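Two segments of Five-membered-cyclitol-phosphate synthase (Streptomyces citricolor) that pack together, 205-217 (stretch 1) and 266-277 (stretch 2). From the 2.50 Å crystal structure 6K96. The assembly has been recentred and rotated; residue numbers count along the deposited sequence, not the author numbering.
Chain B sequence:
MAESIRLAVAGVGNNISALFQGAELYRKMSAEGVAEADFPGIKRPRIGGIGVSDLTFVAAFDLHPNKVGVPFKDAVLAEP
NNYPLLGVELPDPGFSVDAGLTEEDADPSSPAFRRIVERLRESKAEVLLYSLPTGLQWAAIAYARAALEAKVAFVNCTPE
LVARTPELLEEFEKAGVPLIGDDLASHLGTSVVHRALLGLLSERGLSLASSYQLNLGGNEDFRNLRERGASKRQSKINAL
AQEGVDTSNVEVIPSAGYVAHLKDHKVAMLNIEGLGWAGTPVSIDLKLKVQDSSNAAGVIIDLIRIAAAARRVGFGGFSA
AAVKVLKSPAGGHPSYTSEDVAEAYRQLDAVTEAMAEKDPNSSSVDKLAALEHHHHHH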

# COMPACT_ATOMS: atom_id res chain seq x y z
N GLY B 205 -22.76 -4.73 -7.93
CA GLY B 205 -23.75 -4.98 -6.86
C GLY B 205 -23.09 -5.34 -5.55
O GLY B 205 -23.74 -5.98 -4.68
N LEU B 206 -21.84 -4.92 -5.35
CA LEU B 206 -21.18 -5.09 -4.03
C LEU B 206 -21.66 -3.97 -3.09
O LEU B 206 -21.89 -2.79 -3.53
CB LEU B 206 -19.66 -5.11 -4.21
CG LEU B 206 -19.12 -6.38 -4.88
CD1 LEU B 206 -18.86 -6.17 -6.33
CD2 LEU B 206 -17.86 -6.87 -4.23
N SER B 207 -21.82 -4.28 -1.81
CA SER B 207 -22.36 -3.29 -0.86
C SER B 207 -21.19 -2.51 -0.26
O SER B 207 -20.18 -3.13 0.13
CB SER B 207 -23.24 -3.96 0.19
OG SER B 207 -24.19 -4.84 -0.43
N LEU B 208 -21.32 -1.18 -0.15
CA LEU B 208 -20.29 -0.33 0.52
C LEU B 208 -20.53 -0.41 2.02
O LEU B 208 -21.66 -0.36 2.46
CB LEU B 208 -20.41 1.07 -0.06
CG LEU B 208 -19.28 2.06 0.19
CD1 LEU B 208 -17.89 1.49 -0.13
CD2 LEU B 208 -19.54 3.29 -0.66
N ALA B 209 -19.51 -0.75 2.78
CA ALA B 209 -19.46 -0.57 4.24
C ALA B 209 -18.91 0.83 4.51
O ALA B 209 -19.46 1.49 5.40
CB ALA B 209 -18.60 -1.60 4.93
N SER B 210 -17.87 1.26 3.81
CA SER B 210 -17.11 2.45 4.23
C SER B 210 -16.01 2.75 3.25
O SER B 210 -15.56 1.78 2.55
CB SER B 210 -16.53 2.31 5.61
OG SER B 210 -15.31 1.60 5.63
N SER B 211 -15.62 4.03 3.18
CA SER B 211 -14.48 4.47 2.33
C SER B 211 -13.91 5.76 2.91
O SER B 211 -14.59 6.39 3.60
CB SER B 211 -14.84 4.52 0.84
OG SER B 211 -13.74 4.95 0.04
N TYR B 212 -12.63 6.02 2.73
CA TYR B 212 -12.00 7.33 2.96
C TYR B 212 -11.04 7.61 1.83
O TYR B 212 -10.50 6.69 1.19
CB TYR B 212 -11.35 7.49 4.35
CG TYR B 212 -10.35 6.45 4.78
CD1 TYR B 212 -9.03 6.56 4.38
CD2 TYR B 212 -10.70 5.36 5.57
CE1 TYR B 212 -8.08 5.61 4.72
CE2 TYR B 212 -9.77 4.40 5.91
CZ TYR B 212 -8.45 4.52 5.49
OH TYR B 212 -7.50 3.60 5.80
N GLN B 213 -10.85 8.89 1.63
CA GLN B 213 -9.90 9.51 0.69
C GLN B 213 -9.16 10.56 1.51
O GLN B 213 -9.86 11.35 2.13
CB GLN B 213 -10.71 10.14 -0.44
CG GLN B 213 -9.95 11.16 -1.27
CD GLN B 213 -10.73 11.74 -2.43
OE1 GLN B 213 -10.32 12.76 -2.99
NE2 GLN B 213 -11.82 11.08 -2.84
N LEU B 214 -7.83 10.55 1.55
CA LEU B 214 -7.08 11.70 2.08
C LEU B 214 -5.98 12.09 1.12
O LEU B 214 -5.51 11.19 0.48
CB LEU B 214 -6.57 11.42 3.49
CG LEU B 214 -5.91 10.07 3.75
CD1 LEU B 214 -4.42 10.29 3.99
CD2 LEU B 214 -6.54 9.47 5.01
N ASN B 215 -5.65 13.39 1.06
CA ASN B 215 -4.66 14.01 0.13
C ASN B 215 -3.58 14.72 0.98
O ASN B 215 -3.84 15.05 2.15
CB ASN B 215 -5.33 14.94 -0.88
CG ASN B 215 -6.45 14.28 -1.65
OD1 ASN B 215 -6.27 13.87 -2.82
ND2 ASN B 215 -7.60 14.13 -1.01
N LEU B 216 -2.36 14.78 0.45
CA LEU B 216 -1.20 15.43 1.11
C LEU B 216 -0.58 16.30 0.02
O LEU B 216 -0.60 15.84 -1.09
CB LEU B 216 -0.17 14.39 1.58
CG LEU B 216 -0.66 13.25 2.46
CD1 LEU B 216 0.45 12.20 2.69
CD2 LEU B 216 -1.16 13.80 3.80
N GLY B 217 -0.03 17.45 0.34
CA GLY B 217 0.59 18.34 -0.65
C GLY B 217 1.62 19.20 0.02
O GLY B 217 1.73 19.13 1.29
N LYS B 266 1.54 15.69 -5.17
CA LYS B 266 0.32 15.47 -4.37
C LYS B 266 0.18 13.96 -4.20
O LYS B 266 0.30 13.27 -5.18
CB LYS B 266 -0.88 16.14 -5.04
CG LYS B 266 -2.23 15.54 -4.66
CD LYS B 266 -3.42 16.41 -4.98
CE LYS B 266 -3.70 17.36 -3.84
NZ LYS B 266 -5.04 17.97 -4.03
N VAL B 267 -0.15 13.49 -3.00
CA VAL B 267 -0.34 12.07 -2.65
C VAL B 267 -1.78 11.90 -2.24
O VAL B 267 -2.24 12.74 -1.57
CB VAL B 267 0.58 11.62 -1.52
CG1 VAL B 267 0.15 10.26 -1.04
CG2 VAL B 267 2.03 11.61 -1.96
N ALA B 268 -2.43 10.83 -2.65
CA ALA B 268 -3.79 10.45 -2.29
C ALA B 268 -3.75 9.04 -1.71
O ALA B 268 -2.91 8.34 -2.09
CB ALA B 268 -4.60 10.45 -3.53
N MET B 269 -4.52 8.73 -0.70
CA MET B 269 -4.54 7.39 -0.11
C MET B 269 -6.01 7.06 -0.01
O MET B 269 -6.76 7.97 0.38
CB MET B 269 -3.88 7.32 1.27
CG MET B 269 -2.48 6.78 1.19
SD MET B 269 -1.28 7.89 1.97
CE MET B 269 -2.03 8.22 3.55
N LEU B 270 -6.43 5.91 -0.51
CA LEU B 270 -7.87 5.64 -0.35
C LEU B 270 -8.06 4.21 0.14
O LEU B 270 -7.08 3.44 0.15
CB LEU B 270 -8.65 6.09 -1.58
CG LEU B 270 -8.49 5.31 -2.85
CD1 LEU B 270 -9.31 4.03 -2.74
CD2 LEU B 270 -8.90 6.15 -4.08
N ASN B 271 -9.18 4.05 0.83
CA ASN B 271 -9.65 2.78 1.42
C ASN B 271 -11.10 2.61 0.99
O ASN B 271 -11.84 3.61 1.06
CB ASN B 271 -9.59 2.76 2.94
CG ASN B 271 -9.95 1.38 3.46
OD1 ASN B 271 -11.01 1.18 4.03
ND2 ASN B 271 -9.11 0.41 3.16
N ILE B 272 -11.44 1.42 0.50
CA ILE B 272 -12.84 1.02 0.21
C ILE B 272 -13.05 -0.33 0.84
O ILE B 272 -12.19 -1.14 0.68
CB ILE B 272 -13.17 0.99 -1.28
CG1 ILE B 272 -12.98 2.35 -1.94
CG2 ILE B 272 -14.57 0.42 -1.46
CD1 ILE B 272 -12.66 2.24 -3.38
N GLU B 273 -14.14 -0.48 1.58
CA GLU B 273 -14.48 -1.69 2.33
C GLU B 273 -15.85 -2.10 1.84
O GLU B 273 -16.81 -1.52 2.28
CB GLU B 273 -14.48 -1.44 3.85
CG GLU B 273 -13.10 -1.15 4.42
CD GLU B 273 -12.06 -2.28 4.28
OE1 GLU B 273 -12.44 -3.50 4.19
OE2 GLU B 273 -10.83 -1.93 4.25
N GLY B 274 -15.90 -3.07 0.93
CA GLY B 274 -17.17 -3.59 0.40
C GLY B 274 -17.62 -4.80 1.15
O GLY B 274 -16.86 -5.35 1.95
N LEU B 275 -18.82 -5.24 0.87
CA LEU B 275 -19.30 -6.54 1.38
C LEU B 275 -19.86 -7.27 0.16
O LEU B 275 -20.51 -6.61 -0.72
CB LEU B 275 -20.34 -6.40 2.50
CG LEU B 275 -19.96 -5.48 3.68
CD1 LEU B 275 -21.19 -5.01 4.46
CD2 LEU B 275 -18.96 -6.16 4.62
N GLY B 276 -19.55 -8.55 0.04
CA GLY B 276 -20.00 -9.32 -1.12
C GLY B 276 -20.89 -10.41 -0.64
O GLY B 276 -21.49 -10.22 0.44
N TRP B 277 -20.85 -11.55 -1.30
CA TRP B 277 -21.72 -12.68 -0.91
C TRP B 277 -21.52 -12.97 0.57
O TRP B 277 -20.36 -12.98 1.01
CB TRP B 277 -21.43 -13.90 -1.77
CG TRP B 277 -22.18 -15.12 -1.38
CD1 TRP B 277 -21.71 -16.20 -0.70
CD2 TRP B 277 -23.55 -15.40 -1.68
NE1 TRP B 277 -22.68 -17.14 -0.57
CE2 TRP B 277 -23.82 -16.68 -1.17
CE3 TRP B 277 -24.56 -14.70 -2.33
CZ2 TRP B 277 -25.07 -17.27 -1.28
CZ3 TRP B 277 -25.79 -15.30 -2.46
CH2 TRP B 277 -26.03 -16.58 -1.96

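Two neighbouring antiparallel strands make this contact; a ladder of backbone hydrogen bonds joins them, and the contact as a whole buries 1006 Å², both sides summed. Lys266 opens stretch 2; its CE lies 4.2 Å from Asn215 CB, so the far end of the aliphatic chain reaches its neighbour. Val267 then pairs with Leu216 through both amides: Leu216 N to Val267 O at 2.9 Å and Val267 N to Leu216 O at 3.1 Å. Their branched side chains share a face, CD1 of Leu216 4.2 Å from CG1 of Val267.

Ala268 occupies a non-hydrogen-bonded site opposite Asn215, where the CA atoms of the two residues come within 4.4 Å; its small CB sits 3.9 Å from Asn215 OD1. Met269 returns to the bonded pattern with Leu214 (Met269 N to Leu214 O, 2.9 Å), and its flexible chain brings CE to 3.2 Å from Leu214 CD1, a tight apolar contact. Leu270 faces the other way, beside Gln213.

Asn271 makes several kinds of contact. Its backbone pairs with Tyr212 in both directions, its CB lies over the Tyr212 ring face, 3.5 Å from the centroid, and its O also accepts a hydrogen bond from Ser211 OG. A serine suits that place because its short side chain, in the t rotamer, places OG 2.5 Å from Asn271 O. Along stretch 2, Asn271 ND2 donates to Glu273 OE2 at 3.1 Å.

Ile272, buried, shares its face with Leu208, its CG2 3.7 Å from Leu208 CD1. At Glu273 the register slips by one in a beta bulge: Glu273 O accepts from Ala209 N at 2.9 Å and weakly from Ser210 N at 3.3 Å. Gly274 follows, its CA 3.1 Å from Ser207 O; a CB here would point to the face of Leu208 and Ile272, and an ideal one would lie 3.5 Å from Ser207 O. Leu275 closes the ladder, its N 2.6 Å from Ser207 O in a hydrogen bond, while its CG meets Ala209 CB at 4.3 Å.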